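Conserved hypothetical protein MTH1747 (Methanothermobacter thermautotrophicus, PDB 1I36) is of unknown function but binds NADP in a Rossmann-type domain and resembles 3-hydroxyacid dehydrogenases, so it is probably an oxidoreductase. Local coordinates at residues A[2-6]-A[52-56]; A[6-12]-A[61-65]. The protein carries 1 engineered substitution. All coordinates share one frame; numbering follows the deposited sequence.

Interaction 1 of 2, residues A[2-6]-A[52-56]; sequences RVGFI and EDVYS
Arg2 turns its CG away from its own carbonyl carbon (chi1 -65°) and bends again at chi3, which carries the guanidinium from the start of strand 2-6 to Asp53, whose CG lies opposite its backbone N (chi1 -172°). The two side chains cross at about a right angle and meet end-on in a salt bridge of two hydrogen bonds: Arg2 NH2 gives to Asp53 OD1 at 2.9 Å, and Arg2 NH1 reaches Asp53 OD2 at 3.2 Å. Both oxygens lie near the guanidinium plane, yet the nitrogens approach from above the carboxylate plane, the two groups being turned 31° apart. Asp53 OD2 has a second partner in Thr49 OG1, which helps to fix the rotation of the carboxylate. Beside the bridge, Ser56 OG donates to Asp53 O at 2.6 Å; the same carbonyl also accepts Ser56 N, so two donors of one residue grip it.

Farther along the strand the chemistry becomes apolar. Val54 CG1 packs straight on the backbone of Gly4, 4.0 Å from Gly4 CA, and the backbones close to 5.0 Å between the Gly4 and Val54 CA atoms. Ile6 sends CD1 against the edge of the Tyr55 ring, 3.8 Å from Tyr55 CE1, while Tyr55 OH bonds to Glu51.

Helix 51-55 thus packs on one side of strand 2-6, in the connection leading to the neighbouring parallel strand 59-62; Phe5 points away from it onto helix 10-21, and Ile6 and Tyr55 also touch Ala76 of helix 69-77.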
ATOM      1  N   ARG A   2     -17.446  20.033  34.517  1.00 33.00           N
ATOM      2  CA  ARG A   2     -17.042  18.764  35.105  1.00 28.68           C
ATOM      3  C   ARG A   2     -17.020  17.690  34.008  1.00 24.82           C
ATOM      4  O   ARG A   2     -17.951  17.599  33.208  1.00 23.01           O
ATOM      5  CB  ARG A   2     -18.038  18.310  36.187  1.00 29.89           C
ATOM      6  CG  ARG A   2     -18.118  19.208  37.428  1.00 32.10           C
ATOM      7  CD  ARG A   2     -18.600  18.438  38.646  1.00 32.16           C
ATOM      8  NE  ARG A   2     -19.905  17.809  38.447  1.00 35.77           N
ATOM      9  CZ  ARG A   2     -20.326  16.734  39.113  1.00 37.35           C
ATOM     10  NH1 ARG A   2     -19.544  16.157  40.022  1.00 38.61           N
ATOM     11  NH2 ARG A   2     -21.532  16.242  38.882  1.00 38.28           N
ATOM     12  N   VAL A   3     -15.940  16.921  33.939  1.00 22.71           N
ATOM     13  CA  VAL A   3     -15.861  15.819  32.975  1.00 18.76           C
ATOM     14  C   VAL A   3     -15.781  14.518  33.793  1.00 17.08           C
ATOM     15  O   VAL A   3     -14.885  14.339  34.621  1.00 19.95           O
ATOM     16  CB  VAL A   3     -14.631  15.932  32.020  1.00 16.79           C
ATOM     17  CG1 VAL A   3     -14.518  14.678  31.147  1.00 12.80           C
ATOM     18  CG2 VAL A   3     -14.774  17.161  31.114  1.00 15.89           C
ATOM     19  N   GLY A   4     -16.748  13.628  33.601  1.00 19.68           N
ATOM     20  CA  GLY A   4     -16.717  12.363  34.331  1.00 19.91           C
ATOM     21  C   GLY A   4     -16.143  11.220  33.511  1.00 18.46           C
ATOM     22  O   GLY A   4     -16.343  11.156  32.305  1.00 18.90           O
ATOM     23  N   PHE A   5     -15.412  10.330  34.173  1.00 17.61           N
ATOM     24  CA  PHE A   5     -14.801   9.184  33.509  1.00 19.72           C
ATOM     25  C   PHE A   5     -15.334   7.858  34.050  1.00 19.72           C
ATOM     26  O   PHE A   5     -15.394   7.648  35.265  1.00 19.10           O
ATOM     27  CB  PHE A   5     -13.264   9.193  33.706  1.00 18.23           C
ATOM     28  CG  PHE A   5     -12.545  10.201  32.860  1.00 20.86           C
ATOM     29  CD1 PHE A   5     -12.514  11.542  33.222  1.00 19.35           C
ATOM     30  CD2 PHE A   5     -11.945   9.818  31.664  1.00 19.46           C
ATOM     31  CE1 PHE A   5     -11.899  12.493  32.400  1.00 21.28           C
ATOM     32  CE2 PHE A   5     -11.324  10.768  30.836  1.00 20.70           C
ATOM     33  CZ  PHE A   5     -11.303  12.103  31.203  1.00 19.27           C
ATOM     34  N   ILE A   6     -15.764   6.984  33.151  1.00 19.78           N
ATOM     35  CA  ILE A   6     -16.179   5.643  33.543  1.00 17.44           C
ATOM     36  C   ILE A   6     -14.950   4.844  33.124  1.00 19.45           C
ATOM     37  O   ILE A   6     -14.593   4.808  31.937  1.00 19.42           O
ATOM     38  CB  ILE A   6     -17.408   5.166  32.786  1.00 16.34           C
ATOM     39  CG1 ILE A   6     -18.574   6.134  33.002  1.00 15.44           C
ATOM     40  CG2 ILE A   6     -17.797   3.772  33.295  1.00 17.05           C
ATOM     41  CD1 ILE A   6     -19.723   5.908  31.989  1.00 14.71           C
ATOM     42  N   GLU A  52     -23.491   7.497  40.070  1.00 31.44           N
ATOM     43  CA  GLU A  52     -24.528   8.394  39.564  1.00 33.43           C
ATOM     44  C   GLU A  52     -24.104   9.856  39.449  1.00 32.59           C
ATOM     45  O   GLU A  52     -24.589  10.576  38.573  1.00 32.78           O
ATOM     46  CB  GLU A  52     -25.823   8.240  40.357  1.00 36.95           C
ATOM     47  CG  GLU A  52     -26.648   7.050  39.837  1.00 42.28           C
ATOM     48  CD  GLU A  52     -27.919   6.774  40.631  1.00 46.95           C
ATOM     49  OE1 GLU A  52     -28.719   7.724  40.864  1.00 46.79           O
ATOM     50  OE2 GLU A  52     -28.120   5.589  40.989  1.00 46.48           O
ATOM     51  N   ASP A  53     -23.164  10.278  40.288  1.00 31.59           N
ATOM     52  CA  ASP A  53     -22.680  11.646  40.209  1.00 31.53           C
ATOM     53  C   ASP A  53     -21.850  11.798  38.917  1.00 30.45           C
ATOM     54  O   ASP A  53     -21.919  12.827  38.252  1.00 27.07           O
ATOM     55  CB  ASP A  53     -21.851  12.007  41.445  1.00 30.61           C
ATOM     56  CG  ASP A  53     -21.490  13.486  41.498  1.00 30.93           C
ATOM     57  OD1 ASP A  53     -22.247  14.311  40.957  1.00 33.59           O
ATOM     58  OD2 ASP A  53     -20.431  13.824  42.059  1.00 35.01           O
ATOM     59  N   VAL A  54     -21.124  10.742  38.547  1.00 28.38           N
ATOM     60  CA  VAL A  54     -20.306  10.745  37.333  1.00 25.81           C
ATOM     61  C   VAL A  54     -21.227  10.965  36.153  1.00 24.28           C
ATOM     62  O   VAL A  54     -21.014  11.884  35.370  1.00 24.49           O
ATOM     63  CB  VAL A  54     -19.567   9.392  37.163  1.00 24.53           C
ATOM     64  CG1 VAL A  54     -18.859   9.323  35.787  1.00 24.48           C
ATOM     65  CG2 VAL A  54     -18.558   9.245  38.258  1.00 22.40           C
ATOM     66  N   TYR A  55     -22.320  10.193  36.110  1.00 22.78           N
ATOM     67  CA  TYR A  55     -23.304  10.263  35.030  1.00 23.12           C
ATOM     68  C   TYR A  55     -23.960  11.604  34.891  1.00 22.17           C
ATOM     69  O   TYR A  55     -24.572  11.862  33.866  1.00 21.56           O
ATOM     70  CB  TYR A  55     -24.424   9.209  35.195  1.00 21.03           C
ATOM     71  CG  TYR A  55     -23.931   7.780  35.304  1.00 23.20           C
ATOM     72  CD1 TYR A  55     -22.706   7.392  34.739  1.00 22.73           C
ATOM     73  CD2 TYR A  55     -24.698   6.801  35.949  1.00 24.37           C
ATOM     74  CE1 TYR A  55     -22.261   6.056  34.816  1.00 20.14           C
ATOM     75  CE2 TYR A  55     -24.263   5.466  36.029  1.00 22.51           C
ATOM     76  CZ  TYR A  55     -23.049   5.107  35.459  1.00 22.43           C
ATOM     77  OH  TYR A  55     -22.638   3.793  35.527  1.00 22.37           O
ATOM     78  N   SER A  56     -23.922  12.415  35.945  1.00 23.20           N
ATOM     79  CA  SER A  56     -24.545  13.741  35.908  1.00 26.12           C
ATOM     80  C   SER A  56     -23.694  14.815  35.246  1.00 26.15           C
ATOM     81  O   SER A  56     -24.189  15.914  34.975  1.00 29.16           O
ATOM     82  CB  SER A  56     -24.943  14.222  37.315  1.00 25.03           C
ATOM     83  OG  SER A  56     -23.800  14.641  38.041  1.00 28.53           O
TER

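Interaction 2 of 2, residues A[6-12]-A[61-65]; sequences IGFGEVA and ISAVT. With NAP (NADP nicotinamide-adenine-dinucleotide phosphate), chain C.
Ile6 and Ser62 pair as a parallel beta bridge: Ile6 N donates to Ile61 O at 2.8 Å and Ala63 N to Ile6 O at 2.9 Å, both bonds nearly straight. This is the tight end of the contact. Beyond it Gly7, at a positive phi, lays its bare CA against Ala63 O and against Val64 CG1, each 3.8 Å from Gly7 CA. Val64 CG1, set opposite its carbonyl carbon (chi1 -70°), runs alongside Ile6 CG2. The same Val64 CG1 comes 3.6 Å from NAP N3A, a nitrogen of the NADP adenine.

The chains then part, and the looser side is filled by cofactor and water. Ala63 CB still touches Val11 CG1 at 4.1 Å, but a water with four hydrogen bonds spans the widening gap: it accepts from the amides of Gly9 and Ala12 and donates to Ala63 O and to O2N of NADP. Gly9, at the N-cap, brings its CA close against O5B of NADP. The first amides of helix 10-21 face the diphosphate, Glu10 N bonding O2A at 3.0 Å and Val11 N bonding O2N at 2.8 Å; the helix N-terminus would be expected to favour the negative charge. Val11 CG2 lies 3.4 Å from nicotinamide C2N.

Gly7, Gly9 and Ala12 fit the GxGxxA dinucleotide-binding motif in the turn between strand 2-6 and helix 10-21. Strand 59-62 lies between 2-6 and 83-86; past 83-86, Asn88 holds Ser62 OG, while Phe8 points away to helix 35-44.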
ATOM      1  N   ILE A   6     -15.764   6.984  33.151  1.00 19.78           N
ATOM      2  CA  ILE A   6     -16.179   5.643  33.543  1.00 17.44           C
ATOM      3  C   ILE A   6     -14.950   4.844  33.124  1.00 19.45           C
ATOM      4  O   ILE A   6     -14.593   4.808  31.937  1.00 19.42           O
ATOM      5  CB  ILE A   6     -17.408   5.166  32.786  1.00 16.34           C
ATOM      6  CG1 ILE A   6     -18.574   6.134  33.002  1.00 15.44           C
ATOM      7  CG2 ILE A   6     -17.797   3.772  33.295  1.00 17.05           C
ATOM      8  CD1 ILE A   6     -19.723   5.908  31.989  1.00 14.71           C
ATOM      9  N   GLY A   7     -14.303   4.230  34.110  1.00 19.63           N
ATOM     10  CA  GLY A   7     -13.068   3.508  33.905  1.00 18.34           C
ATOM     11  C   GLY A   7     -11.967   4.524  34.192  1.00 23.93           C
ATOM     12  O   GLY A   7     -12.193   5.732  34.061  1.00 21.04           O
ATOM     13  N   PHE A   8     -10.825   4.089  34.724  1.00 22.36           N
ATOM     14  CA  PHE A   8      -9.759   5.060  34.953  1.00 22.80           C
ATOM     15  C   PHE A   8      -8.422   4.406  34.782  1.00 22.49           C
ATOM     16  O   PHE A   8      -7.654   4.232  35.729  1.00 25.17           O
ATOM     17  CB  PHE A   8      -9.897   5.801  36.295  1.00 24.85           C
ATOM     18  CG  PHE A   8      -9.267   7.165  36.291  1.00 20.87           C
ATOM     19  CD1 PHE A   8      -9.997   8.279  35.910  1.00 23.89           C
ATOM     20  CD2 PHE A   8      -7.927   7.323  36.613  1.00 26.88           C
ATOM     21  CE1 PHE A   8      -9.398   9.551  35.834  1.00 22.94           C
ATOM     22  CE2 PHE A   8      -7.312   8.576  36.547  1.00 25.70           C
ATOM     23  CZ  PHE A   8      -8.053   9.689  36.154  1.00 25.87           C
ATOM     24  N   GLY A   9      -8.199   3.984  33.547  1.00 20.65           N
ATOM     25  CA  GLY A   9      -6.978   3.320  33.152  1.00 22.21           C
ATOM     26  C   GLY A   9      -6.040   4.273  32.454  1.00 22.00           C
ATOM     27  O   GLY A   9      -6.051   5.464  32.749  1.00 19.96           O
ATOM     28  N   GLU A  10      -5.252   3.752  31.520  1.00 23.05           N
ATOM     29  CA  GLU A  10      -4.267   4.552  30.806  1.00 25.22           C
ATOM     30  C   GLU A  10      -4.842   5.711  30.001  1.00 25.09           C
ATOM     31  O   GLU A  10      -4.292   6.812  30.025  1.00 23.17           O
ATOM     32  CB  GLU A  10      -3.404   3.674  29.895  1.00 27.31           C
ATOM     33  CG  GLU A  10      -2.382   4.488  29.119  1.00 33.12           C
ATOM     34  CD  GLU A  10      -1.283   3.648  28.483  1.00 38.56           C
ATOM     35  OE1 GLU A  10      -1.584   2.607  27.870  1.00 39.87           O
ATOM     36  OE2 GLU A  10      -0.105   4.050  28.587  1.00 43.04           O
ATOM     37  N   VAL A  11      -5.890   5.446  29.227  1.00 21.79           N
ATOM     38  CA  VAL A  11      -6.526   6.510  28.436  1.00 19.41           C
ATOM     39  C   VAL A  11      -7.105   7.600  29.331  1.00 19.23           C
ATOM     40  O   VAL A  11      -6.781   8.777  29.173  1.00 19.72           O
ATOM     41  CB  VAL A  11      -7.630   5.945  27.556  1.00 17.95           C
ATOM     42  CG1 VAL A  11      -8.439   7.076  26.914  1.00 17.51           C
ATOM     43  CG2 VAL A  11      -6.989   5.053  26.505  1.00 19.42           C
ATOM     44  N   ALA A  12      -7.947   7.204  30.283  1.00 21.05           N
ATOM     45  CA  ALA A  12      -8.575   8.150  31.200  1.00 21.27           C
ATOM     46  C   ALA A  12      -7.540   8.990  31.954  1.00 21.70           C
ATOM     47  O   ALA A  12      -7.702  10.202  32.102  1.00 20.34           O
ATOM     48  CB  ALA A  12      -9.470   7.395  32.209  1.00 22.93           C
ATOM     49  N   ILE A  61     -17.105  10.352  29.777  1.00 17.25           N
ATOM     50  CA  ILE A  61     -16.272   9.580  28.856  1.00 15.27           C
ATOM     51  C   ILE A  61     -16.112   8.148  29.377  1.00 14.83           C
ATOM     52  O   ILE A  61     -15.712   7.941  30.519  1.00 14.29           O
ATOM     53  CB  ILE A  61     -14.849  10.223  28.711  1.00 15.64           C
ATOM     54  CG1 ILE A  61     -14.958  11.639  28.084  1.00 13.46           C
ATOM     55  CG2 ILE A  61     -13.961   9.341  27.846  1.00 15.51           C
ATOM     56  CD1 ILE A  61     -13.650  12.429  28.140  1.00 13.03           C
ATOM     57  N   SER A  62     -16.426   7.183  28.517  1.00 14.05           N
ATOM     58  CA  SER A  62     -16.325   5.761  28.824  1.00 14.28           C
ATOM     59  C   SER A  62     -15.005   5.263  28.219  1.00 14.58           C
ATOM     60  O   SER A  62     -14.866   5.208  27.002  1.00 15.78           O
ATOM     61  CB  SER A  62     -17.482   5.002  28.164  1.00 14.50           C
ATOM     62  OG  SER A  62     -17.315   3.602  28.334  1.00 13.80           O
ATOM     63  N   ALA A  63     -14.056   4.910  29.077  1.00 14.42           N
ATOM     64  CA  ALA A  63     -12.748   4.434  28.657  1.00 14.84           C
ATOM     65  C   ALA A  63     -12.460   3.187  29.493  1.00 17.50           C
ATOM     66  O   ALA A  63     -11.636   3.203  30.421  1.00 15.84           O
ATOM     67  CB  ALA A  63     -11.695   5.513  28.918  1.00 15.25           C
ATOM     68  N   VAL A  64     -13.269   2.162  29.261  1.00 15.64           N
ATOM     69  CA  VAL A  64     -13.152   0.902  30.002  1.00 17.61           C
ATOM     70  C   VAL A  64     -12.459  -0.096  29.081  1.00 19.45           C
ATOM     71  O   VAL A  64     -11.467   0.261  28.466  1.00 24.02           O
ATOM     72  CB  VAL A  64     -14.567   0.417  30.437  1.00 16.26           C
ATOM     73  CG1 VAL A  64     -15.093   1.354  31.509  1.00 16.71           C
ATOM     74  CG2 VAL A  64     -15.532   0.432  29.237  1.00 13.24           C
ATOM     75  N   THR A  65     -12.901  -1.352  29.030  1.00 20.42           N
ATOM     76  CA  THR A  65     -12.284  -2.313  28.105  1.00 20.01           C
ATOM     77  C   THR A  65     -13.345  -2.681  27.054  1.00 18.69           C
ATOM     78  O   THR A  65     -14.545  -2.490  27.283  1.00 15.81           O
ATOM     79  CB  THR A  65     -11.783  -3.576  28.854  1.00 23.31           C
ATOM     80  OG1 THR A  65     -12.892  -4.249  29.451  1.00 19.74           O
ATOM     81  CG2 THR A  65     -10.805  -3.174  29.942  1.00 23.68           C
TER
HETATM   82  PA  NAP C1350      -6.812   0.018  31.039  1.00 29.01           P
HETATM   83  O1A NAP C1350      -7.280  -1.223  30.451  1.00 30.67           O
HETATM   84  O2A NAP C1350      -5.676   0.894  30.841  1.00 26.74           O
HETATM   85  O5B NAP C1350      -8.084   0.873  31.704  1.00 26.77           O
HETATM   86  C5B NAP C1350      -9.589   0.519  31.709  1.00 26.59           C
HETATM   87  C4B NAP C1350      -9.833   0.747  33.127  1.00 31.01           C
HETATM   88  O4B NAP C1350     -11.426   0.464  33.056  1.00 29.38           O
HETATM   89  C3B NAP C1350      -9.852  -0.072  34.056  1.00 33.10           C
HETATM   90  O3B NAP C1350      -9.102   0.901  34.652  1.00 32.72           O
HETATM   91  C2B NAP C1350     -10.734  -0.742  35.034  1.00 29.18           C
HETATM   92  O2B NAP C1350     -10.854  -0.733  36.287  1.00 29.84           O
HETATM   93  C1B NAP C1350     -11.812  -0.178  34.326  1.00 29.40           C
HETATM   94  N9A NAP C1350     -12.924  -1.135  34.158  1.00 29.95           N
HETATM   95  C8A NAP C1350     -13.094  -2.468  33.769  1.00 29.59           C
HETATM   96  N7A NAP C1350     -14.348  -2.849  33.874  1.00 33.26           N
HETATM   97  C5A NAP C1350     -15.040  -1.748  34.339  1.00 31.73           C
HETATM   98  C6A NAP C1350     -16.418  -1.518  34.658  1.00 34.19           C
HETATM   99  N6A NAP C1350     -17.341  -2.474  34.535  1.00 36.47           N
HETATM  100  N1A NAP C1350     -16.783  -0.258  35.113  1.00 35.71           N
HETATM  101  C2A NAP C1350     -15.853   0.730  35.253  1.00 33.62           C
HETATM  102  N3A NAP C1350     -14.541   0.584  34.977  1.00 32.93           N
HETATM  103  C4A NAP C1350     -14.198  -0.691  34.512  1.00 32.04           C
HETATM  104  O3  NAP C1350      -7.305   0.452  29.505  1.00 25.12           O
HETATM  105  PN  NAP C1350      -6.955   1.749  28.464  1.00 24.55           P
HETATM  106  O1N NAP C1350      -5.632   1.487  27.804  1.00 22.76           O
HETATM  107  O2N NAP C1350      -7.094   2.918  29.340  1.00 21.10           O
HETATM  108  O5D NAP C1350      -8.054   1.907  27.335  1.00 25.47           O
HETATM  109  C5D NAP C1350      -9.436   2.207  27.656  1.00 25.55           C
HETATM  110  C4D NAP C1350     -10.261   2.044  26.392  1.00 21.70           C
HETATM  111  O4D NAP C1350      -9.828   2.820  25.234  1.00 23.77           O
HETATM  112  C3D NAP C1350     -10.337   0.592  25.857  1.00 24.37           C
HETATM  113  O3D NAP C1350     -11.645   0.178  25.348  1.00 22.99           O
HETATM  114  C2D NAP C1350      -9.306   0.509  24.783  1.00 22.70           C
HETATM  115  O2D NAP C1350      -9.563  -0.488  23.837  1.00 21.42           O
HETATM  116  C1D NAP C1350      -9.327   1.946  24.217  1.00 23.93           C
HETATM  117  N1N NAP C1350      -8.063   2.371  23.592  1.00 26.91           N
HETATM  118  C2N NAP C1350      -6.880   2.404  24.343  1.00 31.01           C
HETATM  119  C3N NAP C1350      -5.708   2.845  23.641  1.00 31.01           C
HETATM  120  C7N NAP C1350      -4.414   2.933  24.299  1.00 35.19           C
HETATM  121  O7N NAP C1350      -3.409   3.326  23.678  1.00 41.16           O
HETATM  122  N7N NAP C1350      -4.252   2.600  25.605  1.00 32.67           N
HETATM  123  C4N NAP C1350      -5.809   3.211  22.281  1.00 30.86           C
HETATM  124  C5N NAP C1350      -6.964   3.165  21.577  1.00 30.93           C
HETATM  125  C6N NAP C1350      -8.092   2.749  22.233  1.00 29.24           C
HETATM  126  P2B NAP C1350     -10.028  -1.982  37.012  1.00 30.68           P
HETATM  127  O1X NAP C1350      -8.550  -1.726  36.939  1.00 31.35           O
HETATM  128  O2X NAP C1350     -10.570  -1.873  38.340  1.00 26.78           O
HETATM  129  O3X NAP C1350     -10.349  -3.171  36.250  1.00 33.56           O
HETATM  130  O   HOH W   1      -9.003   4.366  30.697  1.00 17.78           O

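Both interactions use strand 2-6 and share Ile6, but they meet it differently. Interaction 1 sets a helix against the strand, with a charged pair at its partly exposed end and aliphatic and aromatic packing deeper in. Interaction 2, whose touching residues are all buried, joins the ends of two adjacent parallel strands through backbone bonds and small residues, and the amides at the start of its helix bind the cofactor and a water. The segments alternate along the chain, helix 51-55 leading into strand 59-62 and strand 2-6 into helix 10-21. They also touch: Gly4 O probably accepts a hydrogen bond from Ile61 N, and Phe5 packs on Ala12 and Ile61.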